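Local coordinates for protein alginate lyase (Chitinophaga sp. MD30, PDB 6KCW) that cleaves alginate as a polysaccharide lyase of family 36, with a lysine serving as both catalytic base and catalytic acid, at residues I64-G69 / L235-I240; G113-M118 / Y133-D138; V165-K170 / A181-N186; I169-G174 / R204-M209; T173-D178 / W197-A202. All blocks are in the same frame, centred on the assembly; numbering follows the deposited sequence.

Contact 1 (I64-G69 / L235-I240); sequences IDVSDG and LVLRKI
Lys239 reaches across to Ser67 and bonds it through the end of its side chain. NZ donates to OG, and Lys239 NZ lies 2.7 Å from Ser67 OG. CG of Lys239 is anti to the backbone N (chi1 176°), which starts the chain toward 64-69. A bend at chi3 (-144°) then swings CE beside the backbone of the other strand. Lys239 CE sits 3.1 Å from Asp68 O, and Lys239 CE is 4.1 Å from Gly69 CA. A side chain at Gly69 would point at the lysine and find little space there. An alanine in place of Lys239 would probably leave Ser67 OG without its amino partner and open a gap beside Asp68 O and Gly69.

The second point of contact is apolar and buried. Val66 CG1 touches Leu237 CD2 at 3.9 Å, and the two side chains cross obliquely. No backbone bond joins the two segments. Their axes approach to 8.0 Å and run at 30° to each other. The two strands belong to the two sheets of the sandwich and face each other across it. Strand 60-69 pairs with strand 206-215 in one sheet of this concanavalin-like fold, and strand 228-241 pairs with strand 71-80 in the other. Met209 touches both Val66 and Leu237, and Tyr72 of strand 71-80 packs on both Val66 and Lys239.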
# COMPACT_ATOMS: atom_id res chain seq x y z
N ILE A 64 0.29 -7.07 7.52
CA ILE A 64 0.42 -8.52 7.51
C ILE A 64 1.88 -8.87 7.76
O ILE A 64 2.76 -8.58 6.94
CB ILE A 64 -0.06 -9.14 6.19
CG1 ILE A 64 -1.53 -8.80 5.94
CG2 ILE A 64 0.09 -10.64 6.26
CD1 ILE A 64 -1.74 -7.56 5.12
N ASP A 65 2.13 -9.49 8.90
CA ASP A 65 3.45 -10.01 9.26
C ASP A 65 3.92 -11.05 8.23
O ASP A 65 3.30 -12.11 8.07
CB ASP A 65 3.34 -10.63 10.64
CG ASP A 65 4.64 -10.73 11.36
OD1 ASP A 65 5.70 -10.58 10.71
OD2 ASP A 65 4.59 -10.98 12.58
N VAL A 66 5.01 -10.75 7.53
CA VAL A 66 5.57 -11.69 6.57
C VAL A 66 6.94 -12.11 7.06
O VAL A 66 7.57 -11.45 7.89
CB VAL A 66 5.66 -11.12 5.14
CG1 VAL A 66 4.30 -10.60 4.68
CG2 VAL A 66 6.73 -10.03 5.08
N SER A 67 7.39 -13.26 6.57
CA SER A 67 8.72 -13.73 6.90
C SER A 67 9.74 -12.68 6.50
O SER A 67 9.71 -12.17 5.38
CB SER A 67 8.99 -15.05 6.19
OG SER A 67 10.33 -15.43 6.34
N ASP A 68 10.63 -12.34 7.43
CA ASP A 68 11.60 -11.29 7.20
C ASP A 68 12.53 -11.66 6.05
O ASP A 68 12.97 -12.81 5.94
CB ASP A 68 12.42 -11.03 8.45
CG ASP A 68 11.61 -10.39 9.56
OD1 ASP A 68 10.37 -10.52 9.52
OD2 ASP A 68 12.22 -9.75 10.46
N GLY A 69 12.83 -10.68 5.21
CA GLY A 69 13.76 -10.87 4.11
C GLY A 69 14.29 -9.54 3.63
O GLY A 69 13.86 -8.47 4.07
N LEU A 235 -3.92 -11.08 -5.74
CA LEU A 235 -2.74 -10.73 -4.96
C LEU A 235 -1.73 -11.87 -4.99
O LEU A 235 -2.05 -12.99 -4.57
CB LEU A 235 -3.12 -10.42 -3.52
CG LEU A 235 -1.90 -10.23 -2.61
CD1 LEU A 235 -1.12 -8.96 -2.96
CD2 LEU A 235 -2.30 -10.23 -1.15
N VAL A 236 -0.52 -11.59 -5.45
CA VAL A 236 0.58 -12.56 -5.44
C VAL A 236 1.74 -11.93 -4.69
O VAL A 236 2.31 -10.92 -5.13
CB VAL A 236 0.99 -13.01 -6.85
CG1 VAL A 236 2.11 -14.03 -6.76
CG2 VAL A 236 -0.21 -13.60 -7.57
N LEU A 237 2.10 -12.52 -3.56
CA LEU A 237 3.22 -12.05 -2.74
C LEU A 237 4.32 -13.10 -2.77
O LEU A 237 4.04 -14.30 -2.71
CB LEU A 237 2.76 -11.80 -1.29
CG LEU A 237 3.79 -11.51 -0.21
CD1 LEU A 237 4.12 -10.04 -0.19
CD2 LEU A 237 3.28 -11.92 1.16
N ARG A 238 5.57 -12.65 -2.83
CA ARG A 238 6.68 -13.60 -2.85
C ARG A 238 7.93 -13.03 -2.19
O ARG A 238 8.46 -12.00 -2.63
CB ARG A 238 6.99 -14.04 -4.28
CG ARG A 238 7.94 -15.20 -4.32
CD ARG A 238 7.95 -15.81 -5.69
NE ARG A 238 8.81 -15.07 -6.61
CZ ARG A 238 10.12 -15.28 -6.72
NH1 ARG A 238 10.69 -16.19 -5.94
NH2 ARG A 238 10.85 -14.58 -7.59
N LYS A 239 8.39 -13.73 -1.16
CA LYS A 239 9.71 -13.51 -0.58
C LYS A 239 10.78 -13.98 -1.56
O LYS A 239 10.95 -15.18 -1.79
CB LYS A 239 9.84 -14.27 0.74
CG LYS A 239 11.21 -14.17 1.37
CD LYS A 239 11.38 -15.22 2.46
CE LYS A 239 12.21 -14.67 3.62
NZ LYS A 239 12.50 -15.68 4.68
N ILE A 240 11.51 -13.05 -2.14
CA ILE A 240 12.53 -13.45 -3.10
C ILE A 240 13.78 -13.96 -2.39
O ILE A 240 14.41 -14.92 -2.85
CB ILE A 240 12.81 -12.28 -4.05
CG1 ILE A 240 11.54 -11.92 -4.82
CG2 ILE A 240 13.94 -12.61 -4.99
CD1 ILE A 240 11.67 -10.71 -5.71

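Contact 2 (G113-M118 / Y133-D138); sequences GGTLRM and YIYHKD. With PO4 (phosphate ion), chain B.
Arg117 and Tyr133 lie side by side and point the same way. Arg117 NH2 comes to the edge of the tyrosine ring, in its plane, 3.7 Å from Tyr133 CD2. The guanidinium and ring planes are 44° apart. The arginine bends at chi3 (-49°), which turns NE back toward water 1. That water accepts from NE, donates to Tyr133 O and bonds Thr115 OG1, which also bonds Asn102 O. Arg117 NH1 bonds His212.

Strands 113-122 and 128-135 form an antiparallel beta hairpin of the six-stranded sheet. Thr115 with Tyr135 and Arg117 with Tyr133 are hydrogen-bonded pairs, though all four bonds are weak. On the same face a phosphate ion, probably from the crystallisation liquor, sits among the side chains. Arg117 NH2 donates almost straight (170°) to PO4 O1 at 3.2 Å. The modelled approach of Tyr135 OH to PO4 O4 is too short to be trusted, and the bond from Tyr133 OH to that oxygen shares the doubt. Tyr133 OH also bonds Gly144 N, and its ring meets Lys91 in a cation-pi contact. A phenylalanine in place of Tyr133 would probably leave Gly144 N without its hydroxyl partner. On the other face Leu116 CD2 packs on Ile134 CD1 at 3.6 Å.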
# COMPACT_ATOMS: atom_id res chain seq x y z
N GLY A 113 13.66 2.70 10.00
CA GLY A 113 12.62 2.06 9.22
C GLY A 113 12.02 2.98 8.19
O GLY A 113 12.32 4.17 8.13
N GLY A 114 11.17 2.39 7.36
CA GLY A 114 10.40 3.13 6.37
C GLY A 114 9.30 2.25 5.83
O GLY A 114 9.10 1.12 6.29
N THR A 115 8.56 2.78 4.84
CA THR A 115 7.55 2.01 4.12
C THR A 115 7.58 2.34 2.64
O THR A 115 7.94 3.45 2.23
CB THR A 115 6.12 2.25 4.61
OG1 THR A 115 5.87 3.66 4.68
CG2 THR A 115 5.88 1.58 5.95
N LEU A 116 7.15 1.36 1.83
CA LEU A 116 6.87 1.53 0.42
C LEU A 116 5.36 1.30 0.29
O LEU A 116 4.90 0.16 0.34
CB LEU A 116 7.68 0.55 -0.43
CG LEU A 116 8.03 0.78 -1.91
CD1 LEU A 116 8.83 -0.39 -2.47
CD2 LEU A 116 6.77 1.02 -2.75
N ARG A 117 4.59 2.38 0.17
CA ARG A 117 3.16 2.30 -0.10
C ARG A 117 2.83 3.16 -1.31
O ARG A 117 3.70 3.80 -1.90
CB ARG A 117 2.31 2.73 1.11
CG ARG A 117 2.49 1.85 2.33
CD ARG A 117 1.81 2.44 3.58
NE ARG A 117 2.15 3.84 3.79
CZ ARG A 117 1.53 4.64 4.65
NH1 ARG A 117 0.54 4.19 5.40
NH2 ARG A 117 1.91 5.90 4.75
N MET A 118 1.54 3.16 -1.68
CA MET A 118 1.07 3.89 -2.85
C MET A 118 -0.19 4.65 -2.50
O MET A 118 -1.00 4.20 -1.67
CB MET A 118 0.81 2.94 -4.05
CG MET A 118 0.51 3.66 -5.38
SD MET A 118 0.28 2.58 -6.81
CE MET A 118 -1.28 1.79 -6.37
N TYR A 133 4.62 6.69 -2.30
CA TYR A 133 4.51 7.36 -1.01
C TYR A 133 5.46 6.63 -0.05
O TYR A 133 5.06 5.71 0.65
CB TYR A 133 3.08 7.36 -0.50
CG TYR A 133 2.85 8.41 0.56
CD1 TYR A 133 2.81 9.76 0.22
CD2 TYR A 133 2.71 8.07 1.89
CE1 TYR A 133 2.62 10.73 1.16
CE2 TYR A 133 2.52 9.04 2.85
CZ TYR A 133 2.47 10.37 2.48
OH TYR A 133 2.29 11.35 3.42
N ILE A 134 6.72 7.05 -0.06
CA ILE A 134 7.80 6.29 0.55
C ILE A 134 8.35 7.07 1.74
O ILE A 134 8.75 8.23 1.61
CB ILE A 134 8.91 5.99 -0.46
CG1 ILE A 134 8.32 5.52 -1.79
CG2 ILE A 134 9.81 4.89 0.04
CD1 ILE A 134 7.41 4.35 -1.62
N TYR A 135 8.34 6.45 2.92
CA TYR A 135 9.18 6.89 4.02
C TYR A 135 10.48 6.11 3.90
O TYR A 135 10.46 4.90 3.65
CB TYR A 135 8.51 6.66 5.38
CG TYR A 135 7.27 7.51 5.64
CD1 TYR A 135 6.06 7.19 5.06
CD2 TYR A 135 7.32 8.63 6.49
CE1 TYR A 135 4.92 7.95 5.28
CE2 TYR A 135 6.18 9.40 6.72
CZ TYR A 135 4.98 9.05 6.11
OH TYR A 135 3.81 9.79 6.30
N HIS A 136 11.60 6.81 4.04
CA HIS A 136 12.91 6.19 3.98
C HIS A 136 13.92 7.12 4.64
O HIS A 136 13.58 8.21 5.12
CB HIS A 136 13.31 5.88 2.54
CG HIS A 136 13.29 7.08 1.65
ND1 HIS A 136 14.44 7.65 1.16
CD2 HIS A 136 12.26 7.82 1.17
CE1 HIS A 136 14.12 8.70 0.41
NE2 HIS A 136 12.81 8.82 0.40
N LYS A 137 15.18 6.66 4.67
CA LYS A 137 16.20 7.34 5.46
C LYS A 137 16.43 8.76 4.97
O LYS A 137 16.81 9.64 5.77
CB LYS A 137 17.50 6.55 5.40
CG LYS A 137 18.67 7.25 6.05
CD LYS A 137 18.57 7.20 7.54
CE LYS A 137 19.60 8.09 8.16
NZ LYS A 137 19.15 9.51 7.98
N ASP A 138 16.20 9.02 3.69
CA ASP A 138 16.59 10.29 3.09
C ASP A 138 15.40 11.05 2.50
O ASP A 138 15.60 11.93 1.66
CB ASP A 138 17.66 10.07 2.01
CG ASP A 138 18.91 9.40 2.56
OD1 ASP A 138 19.63 10.05 3.34
OD2 ASP A 138 19.17 8.22 2.20
P PO4 B . 1.07 9.58 6.47
O1 PO4 B . 0.63 8.15 6.70
O2 PO4 B . 0.85 10.37 7.74
O3 PO4 B . 0.23 10.25 5.41
O4 PO4 B . 2.57 9.61 6.13
O HOH W 1 4.56 5.11 3.07

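Contact 3 (V165-K170 / A181-N186); sequences VHVYIK and AQIIIN
Val167 and Ile183 face each other on the buried side of the sheet, side by side and pointing the same way. Val167 CG2 lies 4.1 Å from Ile183 CG1. Val165 CG1 meets Ile183 CG2 at 4.3 Å. Val165 with Ile185 and Ile169 with Ala181 extend this apolar row. Leu116 and Met118 pack on it from the facing sheet.

The backbones are drawn tight at His166 and Ile184. His166 N lies 2.6 Å from Ile184 O and the bond is nearly straight (177°). The return bond, Ile184 N to His166 O, is equally short. The strands 162-170 and 179-185 form an antiparallel beta hairpin of the nine-stranded sheet. Hydrogen-bonded pairs (His166 with Ile184, Tyr168 with Gln182) alternate with non-hydrogen-bonded ones.

The other face is partly exposed and mostly polar. Gln182 is extended beyond CG, which brings OE1 to the edge of the imidazole. The ring and amide planes are 50° apart. Gln182 OE1 stands in the plane of the ring, 3.5 Å from His166 CD2. Ile184 CG1 meets the same carbon, at 3.8 Å from His166 CD2. Water 2 bridges the two polar ends. It donates to Gln182 OE1 at 2.5 Å and bonds His166 NE2 at 2.6 Å. ND1 of the ring bonds Asp75 of strand 71-80, so both ring nitrogens have partners and the rotation of the ring is fixed. Tyr168 offers its ring edge to Gln182 CB.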
# COMPACT_ATOMS: atom_id res chain seq x y z
N VAL A 165 -0.72 -3.51 -10.46
CA VAL A 165 0.38 -2.90 -9.72
C VAL A 165 1.40 -3.99 -9.39
O VAL A 165 1.04 -5.04 -8.83
CB VAL A 165 -0.13 -2.24 -8.42
CG1 VAL A 165 0.95 -1.36 -7.79
CG2 VAL A 165 -1.41 -1.47 -8.70
N HIS A 166 2.66 -3.75 -9.76
CA HIS A 166 3.80 -4.53 -9.31
C HIS A 166 4.67 -3.66 -8.39
O HIS A 166 4.99 -2.52 -8.72
CB HIS A 166 4.63 -5.04 -10.49
CG HIS A 166 5.88 -5.76 -10.09
ND1 HIS A 166 5.87 -7.05 -9.60
CD2 HIS A 166 7.17 -5.36 -10.08
CE1 HIS A 166 7.10 -7.41 -9.32
NE2 HIS A 166 7.91 -6.41 -9.59
N VAL A 167 5.04 -4.21 -7.23
CA VAL A 167 5.91 -3.53 -6.27
C VAL A 167 7.11 -4.43 -6.00
O VAL A 167 6.95 -5.65 -5.85
CB VAL A 167 5.17 -3.19 -4.96
CG1 VAL A 167 6.15 -2.96 -3.84
CG2 VAL A 167 4.26 -1.99 -5.16
N TYR A 168 8.30 -3.84 -5.98
CA TYR A 168 9.54 -4.54 -5.68
C TYR A 168 10.33 -3.70 -4.69
O TYR A 168 10.48 -2.49 -4.89
CB TYR A 168 10.38 -4.78 -6.94
CG TYR A 168 11.77 -5.31 -6.66
CD1 TYR A 168 11.95 -6.49 -5.95
CD2 TYR A 168 12.91 -4.66 -7.14
CE1 TYR A 168 13.21 -7.00 -5.70
CE2 TYR A 168 14.18 -5.17 -6.90
CZ TYR A 168 14.32 -6.34 -6.18
OH TYR A 168 15.57 -6.86 -5.91
N ILE A 169 10.86 -4.35 -3.65
CA ILE A 169 11.59 -3.66 -2.59
C ILE A 169 12.82 -4.47 -2.23
O ILE A 169 12.80 -5.71 -2.23
CB ILE A 169 10.69 -3.43 -1.35
CG1 ILE A 169 11.40 -2.55 -0.32
CG2 ILE A 169 10.31 -4.74 -0.70
CD1 ILE A 169 10.56 -2.27 0.85
N LYS A 170 13.92 -3.78 -1.95
CA LYS A 170 15.17 -4.41 -1.56
C LYS A 170 15.78 -3.61 -0.42
O LYS A 170 15.91 -2.38 -0.52
CB LYS A 170 16.13 -4.47 -2.74
CG LYS A 170 17.49 -5.09 -2.47
CD LYS A 170 18.41 -4.70 -3.61
CE LYS A 170 19.41 -5.79 -3.95
NZ LYS A 170 20.68 -5.63 -3.21
N ALA A 181 13.46 0.70 -4.32
CA ALA A 181 12.01 0.85 -4.24
C ALA A 181 11.45 0.95 -5.65
O ALA A 181 11.87 1.82 -6.42
CB ALA A 181 11.63 2.09 -3.42
N GLN A 182 10.50 0.09 -6.00
CA GLN A 182 9.98 0.05 -7.36
C GLN A 182 8.47 -0.13 -7.36
O GLN A 182 7.94 -0.97 -6.63
CB GLN A 182 10.64 -1.07 -8.16
CG GLN A 182 10.10 -1.25 -9.59
CD GLN A 182 10.74 -2.43 -10.32
OE1 GLN A 182 10.13 -3.49 -10.48
NE2 GLN A 182 11.98 -2.25 -10.75
N ILE A 183 7.79 0.66 -8.21
CA ILE A 183 6.36 0.50 -8.48
C ILE A 183 6.14 0.46 -9.98
O ILE A 183 6.55 1.38 -10.70
CB ILE A 183 5.54 1.65 -7.87
CG1 ILE A 183 5.66 1.66 -6.34
CG2 ILE A 183 4.07 1.52 -8.30
CD1 ILE A 183 5.09 2.88 -5.71
N ILE A 184 5.45 -0.58 -10.45
CA ILE A 184 5.14 -0.76 -11.87
C ILE A 184 3.63 -0.89 -12.01
O ILE A 184 3.01 -1.75 -11.36
CB ILE A 184 5.84 -2.00 -12.46
CG1 ILE A 184 7.31 -2.07 -12.04
CG2 ILE A 184 5.73 -2.00 -13.99
CD1 ILE A 184 8.21 -1.06 -12.74
N ILE A 185 3.02 -0.03 -12.82
CA ILE A 185 1.58 0.00 -13.00
C ILE A 185 1.28 -0.19 -14.48
O ILE A 185 1.75 0.59 -15.32
CB ILE A 185 0.95 1.31 -12.48
CG1 ILE A 185 1.26 1.49 -10.99
CG2 ILE A 185 -0.56 1.33 -12.70
CD1 ILE A 185 0.73 2.78 -10.44
N ASN A 186 0.50 -1.23 -14.80
CA ASN A 186 0.22 -1.58 -16.19
C ASN A 186 1.52 -1.73 -16.98
O ASN A 186 1.65 -1.22 -18.08
CB ASN A 186 -0.68 -0.55 -16.87
CG ASN A 186 -2.11 -0.63 -16.40
OD1 ASN A 186 -2.50 -1.56 -15.70
ND2 ASN A 186 -2.92 0.35 -16.81
O HOH W 2 10.42 -5.90 -10.12

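Contact 4 (I169-G174 / R204-M209); sequences IKSNTG and RLIKNM
The backbones come nearest at Ser171 and Arg204, whose CA atoms are 5.9 Å apart, and no backbone-to-backbone bond joins them. Ser171 OG is anti to the carbonyl carbon of its own residue (chi1 -48°), which puts it at Arg204 O. Ser171 OG donates to Arg204 O at 2.9 Å, tilted 30° from the carbonyl plane. Water 3 also links Arg204 O to Asn172 N, but its distance to the carbonyl is short enough to be doubtful.

Arg204 answers with its side chain. NE donates to Asn172 O at 3.0 Å, and the oxygen lies in the guanidinium plane. NH2 adds a weak bond to the same oxygen, so one carbonyl is gripped twice. Arg204 and Thr173 lie side by side, with Thr173 CG2 3.5 Å from Arg204 NH2. NH1 bonds Glu243 O near the C terminus.

The contact joins the end of strand 162-170 to the start of strand 206-215, which belong to opposite sheets of the sandwich. Lys207 and Asn208 both face Ser97, forming a classic beta bulge in the second strand. At the sandwich core Ile169 and Ile206 slide past each other in opposite directions. Ile169 CG2 meets Ile206 CD1 at 3.7 Å, and Phe96, Ile98 and Tyr72 pack around Ile169.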
# COMPACT_ATOMS: atom_id res chain seq x y z
N ILE A 169 10.86 -4.35 -3.65
CA ILE A 169 11.59 -3.66 -2.59
C ILE A 169 12.82 -4.47 -2.23
O ILE A 169 12.80 -5.71 -2.23
CB ILE A 169 10.69 -3.43 -1.35
CG1 ILE A 169 11.40 -2.55 -0.32
CG2 ILE A 169 10.31 -4.74 -0.70
CD1 ILE A 169 10.56 -2.27 0.85
N LYS A 170 13.92 -3.78 -1.95
CA LYS A 170 15.17 -4.41 -1.56
C LYS A 170 15.78 -3.61 -0.42
O LYS A 170 15.91 -2.38 -0.52
CB LYS A 170 16.13 -4.47 -2.74
CG LYS A 170 17.49 -5.09 -2.47
CD LYS A 170 18.41 -4.70 -3.61
CE LYS A 170 19.41 -5.79 -3.95
NZ LYS A 170 20.68 -5.63 -3.21
N SER A 171 16.12 -4.29 0.67
CA SER A 171 16.82 -3.66 1.78
C SER A 171 18.14 -3.04 1.33
O SER A 171 18.80 -3.53 0.40
CB SER A 171 17.09 -4.67 2.88
OG SER A 171 15.93 -5.40 3.18
N ASN A 172 18.54 -1.97 2.01
CA ASN A 172 19.89 -1.46 1.88
C ASN A 172 20.75 -2.12 2.95
O ASN A 172 20.26 -2.92 3.75
CB ASN A 172 19.91 0.07 1.94
CG ASN A 172 19.75 0.62 3.37
OD1 ASN A 172 18.63 0.71 3.90
ND2 ASN A 172 20.86 1.01 3.98
N THR A 173 22.04 -1.83 2.95
CA THR A 173 22.96 -2.30 3.98
C THR A 173 23.67 -1.11 4.60
O THR A 173 24.07 -0.18 3.88
CB THR A 173 24.02 -3.25 3.42
OG1 THR A 173 24.89 -2.52 2.55
CG2 THR A 173 23.40 -4.36 2.63
N GLY A 174 23.83 -1.13 5.92
CA GLY A 174 24.57 -0.07 6.60
C GLY A 174 24.07 1.31 6.23
O GLY A 174 22.87 1.59 6.21
N ARG A 204 16.93 -3.39 9.09
CA ARG A 204 17.02 -3.28 7.63
C ARG A 204 16.07 -4.20 6.89
O ARG A 204 15.88 -4.00 5.68
CB ARG A 204 18.44 -3.58 7.16
CG ARG A 204 18.95 -4.92 7.63
CD ARG A 204 20.41 -5.07 7.25
NE ARG A 204 20.52 -5.15 5.80
CZ ARG A 204 20.62 -6.28 5.12
NH1 ARG A 204 20.66 -7.44 5.76
NH2 ARG A 204 20.68 -6.24 3.80
N LEU A 205 15.46 -5.17 7.56
CA LEU A 205 14.70 -6.22 6.89
C LEU A 205 13.28 -5.78 6.54
O LEU A 205 12.64 -5.03 7.29
CB LEU A 205 14.64 -7.47 7.76
CG LEU A 205 16.03 -8.03 8.05
CD1 LEU A 205 15.97 -9.35 8.79
CD2 LEU A 205 16.77 -8.18 6.76
N ILE A 206 12.80 -6.24 5.39
CA ILE A 206 11.37 -6.19 5.12
C ILE A 206 10.68 -7.10 6.12
O ILE A 206 10.97 -8.29 6.21
CB ILE A 206 11.06 -6.61 3.68
CG1 ILE A 206 11.74 -5.67 2.69
CG2 ILE A 206 9.58 -6.61 3.46
CD1 ILE A 206 12.56 -6.40 1.71
N LYS A 207 9.75 -6.53 6.89
CA LYS A 207 9.14 -7.24 7.99
C LYS A 207 7.67 -7.56 7.78
O LYS A 207 7.21 -8.61 8.23
CB LYS A 207 9.31 -6.44 9.29
CG LYS A 207 10.69 -6.60 9.91
CD LYS A 207 10.81 -5.78 11.18
CE LYS A 207 11.88 -6.37 12.09
NZ LYS A 207 13.20 -6.56 11.39
N ASN A 208 6.91 -6.69 7.12
CA ASN A 208 5.53 -7.06 6.88
C ASN A 208 4.99 -6.35 5.65
O ASN A 208 5.57 -5.37 5.16
CB ASN A 208 4.67 -6.83 8.15
CG ASN A 208 4.59 -5.38 8.59
OD1 ASN A 208 4.35 -4.48 7.79
ND2 ASN A 208 4.72 -5.16 9.89
N MET A 209 3.90 -6.90 5.13
CA MET A 209 3.19 -6.35 3.99
C MET A 209 2.06 -5.44 4.49
O MET A 209 1.28 -5.83 5.36
CB MET A 209 2.65 -7.47 3.11
CG MET A 209 1.79 -6.99 1.97
SD MET A 209 0.99 -8.30 1.02
CE MET A 209 -0.12 -9.01 2.23
O HOH W 3 16.60 -1.98 4.51

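Contact 5 (T173-D178 / W197-A202); sequences TGSNRD and WTTNDA
A type II' beta turn from Thr173 to Asn176 meets the loop 197-202 through Gly174 and Asp201. Gly174 N donates to the syn lone pair of Asp201 OD1, 2.8 Å from Gly174 N. Gly174 has a positive phi (51°), which favours glycine at this place of the turn. Its carbonyl oxygen is 2.9 Å from Thr198 O, two acceptors that cannot bond each other. Water 4 binds beside them. It donates to Gly174 O and to Asp201 OD1, and accepts from Thr198 OG1. Thr199 CA also points its hydrogen at Gly174 O, 3.4 Å away. At the next residue, Ser175 OG touches Thr199 CG2 at 3.3 Å, and water 5 links Ser175 OG to Thr199 O.

The turn is braced from within. Asp178 takes Thr173 N on OD1 and Thr173 OG1 on OD2, both on the syn side. Asn176 ND2 donates to Thr173 OG1. On the other loop Asn200 OD1 accepts from Ala202 N, making an Asx turn.

The turn loop follows strand 162-170 and precedes strand 179-185. The partner loop runs from strand 188-195 to strand 206-215, and Trp197 and Thr198 at its start pack on Ile98 of strand 94-99.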
# COMPACT_ATOMS: atom_id res chain seq x y z
N THR A 173 22.04 -1.83 2.95
CA THR A 173 22.96 -2.30 3.98
C THR A 173 23.67 -1.11 4.60
O THR A 173 24.07 -0.18 3.88
CB THR A 173 24.02 -3.25 3.42
OG1 THR A 173 24.89 -2.52 2.55
CG2 THR A 173 23.40 -4.36 2.63
N GLY A 174 23.83 -1.13 5.92
CA GLY A 174 24.57 -0.07 6.60
C GLY A 174 24.07 1.31 6.23
O GLY A 174 22.87 1.59 6.21
N SER A 175 25.00 2.22 5.94
CA SER A 175 24.65 3.56 5.48
C SER A 175 24.69 3.68 3.96
O SER A 175 24.65 4.79 3.44
CB SER A 175 25.55 4.61 6.13
OG SER A 175 25.15 4.87 7.47
N ASN A 176 24.75 2.55 3.24
CA ASN A 176 24.83 2.53 1.79
C ASN A 176 23.47 2.77 1.15
O ASN A 176 22.41 2.48 1.73
CB ASN A 176 25.38 1.19 1.27
CG ASN A 176 26.73 0.84 1.86
OD1 ASN A 176 27.71 1.57 1.66
ND2 ASN A 176 26.80 -0.28 2.58
N ARG A 177 23.51 3.31 -0.06
CA ARG A 177 22.32 3.51 -0.89
C ARG A 177 22.17 2.36 -1.88
O ARG A 177 22.11 2.56 -3.09
CB ARG A 177 22.41 4.85 -1.61
CG ARG A 177 21.08 5.39 -2.15
CD ARG A 177 21.32 6.28 -3.38
NE ARG A 177 20.07 6.72 -3.99
CZ ARG A 177 19.87 6.80 -5.30
NH1 ARG A 177 20.83 6.44 -6.14
NH2 ARG A 177 18.70 7.21 -5.78
N ASP A 178 22.14 1.13 -1.37
CA ASP A 178 22.07 -0.05 -2.21
C ASP A 178 20.73 -0.76 -2.12
O ASP A 178 20.58 -1.86 -2.66
CB ASP A 178 23.23 -1.00 -1.87
CG ASP A 178 23.30 -1.36 -0.39
OD1 ASP A 178 22.60 -0.71 0.43
OD2 ASP A 178 24.06 -2.29 -0.05
N TRP A 197 17.06 2.73 2.92
CA TRP A 197 15.92 2.57 3.83
C TRP A 197 16.30 2.85 5.27
O TRP A 197 15.55 3.52 5.99
CB TRP A 197 15.35 1.15 3.76
CG TRP A 197 14.79 0.79 2.44
CD1 TRP A 197 15.36 -0.02 1.52
CD2 TRP A 197 13.53 1.21 1.89
NE1 TRP A 197 14.55 -0.13 0.43
CE2 TRP A 197 13.41 0.61 0.63
CE3 TRP A 197 12.50 2.03 2.35
CZ2 TRP A 197 12.30 0.81 -0.20
CZ3 TRP A 197 11.40 2.23 1.54
CH2 TRP A 197 11.31 1.62 0.28
N THR A 198 17.44 2.33 5.70
CA THR A 198 17.83 2.33 7.10
C THR A 198 19.32 2.62 7.20
O THR A 198 20.09 2.38 6.26
CB THR A 198 17.53 0.96 7.74
OG1 THR A 198 18.23 -0.06 7.03
CG2 THR A 198 16.04 0.64 7.68
N THR A 199 19.74 3.16 8.36
CA THR A 199 21.15 3.13 8.72
C THR A 199 21.43 2.20 9.89
O THR A 199 22.61 1.92 10.17
CB THR A 199 21.67 4.54 9.04
OG1 THR A 199 20.72 5.26 9.83
CG2 THR A 199 21.92 5.31 7.74
N ASN A 200 20.40 1.68 10.55
CA ASN A 200 20.52 0.66 11.59
C ASN A 200 20.27 -0.71 10.98
O ASN A 200 19.13 -1.01 10.58
CB ASN A 200 19.52 0.94 12.71
CG ASN A 200 19.46 -0.17 13.74
OD1 ASN A 200 20.43 -0.89 13.96
ND2 ASN A 200 18.30 -0.32 14.38
N ASP A 201 21.32 -1.55 10.93
CA ASP A 201 21.22 -2.88 10.33
C ASP A 201 20.26 -3.81 11.07
O ASP A 201 19.79 -4.77 10.48
CB ASP A 201 22.59 -3.56 10.26
CG ASP A 201 23.46 -3.03 9.14
OD1 ASP A 201 22.92 -2.50 8.15
OD2 ASP A 201 24.71 -3.15 9.25
N ALA A 202 19.99 -3.57 12.35
CA ALA A 202 19.02 -4.39 13.07
C ALA A 202 17.59 -4.13 12.61
O ALA A 202 16.69 -4.87 13.02
CB ALA A 202 19.12 -4.16 14.59
O HOH W 4 20.98 -0.07 7.85
O HOH W 5 25.05 3.17 9.26

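How the contacts relate
From the N terminus, contact 1 opens at 64-69 and closes only at 235-240, so the other four nest within its loop. Contact 2 closes first, as a hairpin in the six-stranded sheet. The chain then passes to the nine-stranded sheet, where contact 3 closes a second hairpin. Contacts 3 and 4 share Ile169 and Lys170. Contacts 4 and 5 share Thr173 and Gly174. Contact 5 crosses contact 3, and 197-202 closes it before 204-209 closes contact 4. Contacts 1 and 4 both join the two sheets, and backbone bonds between 64-69 and 206-209 connect them. Trp197 of contact 5 packs beside contacts 2 and 3.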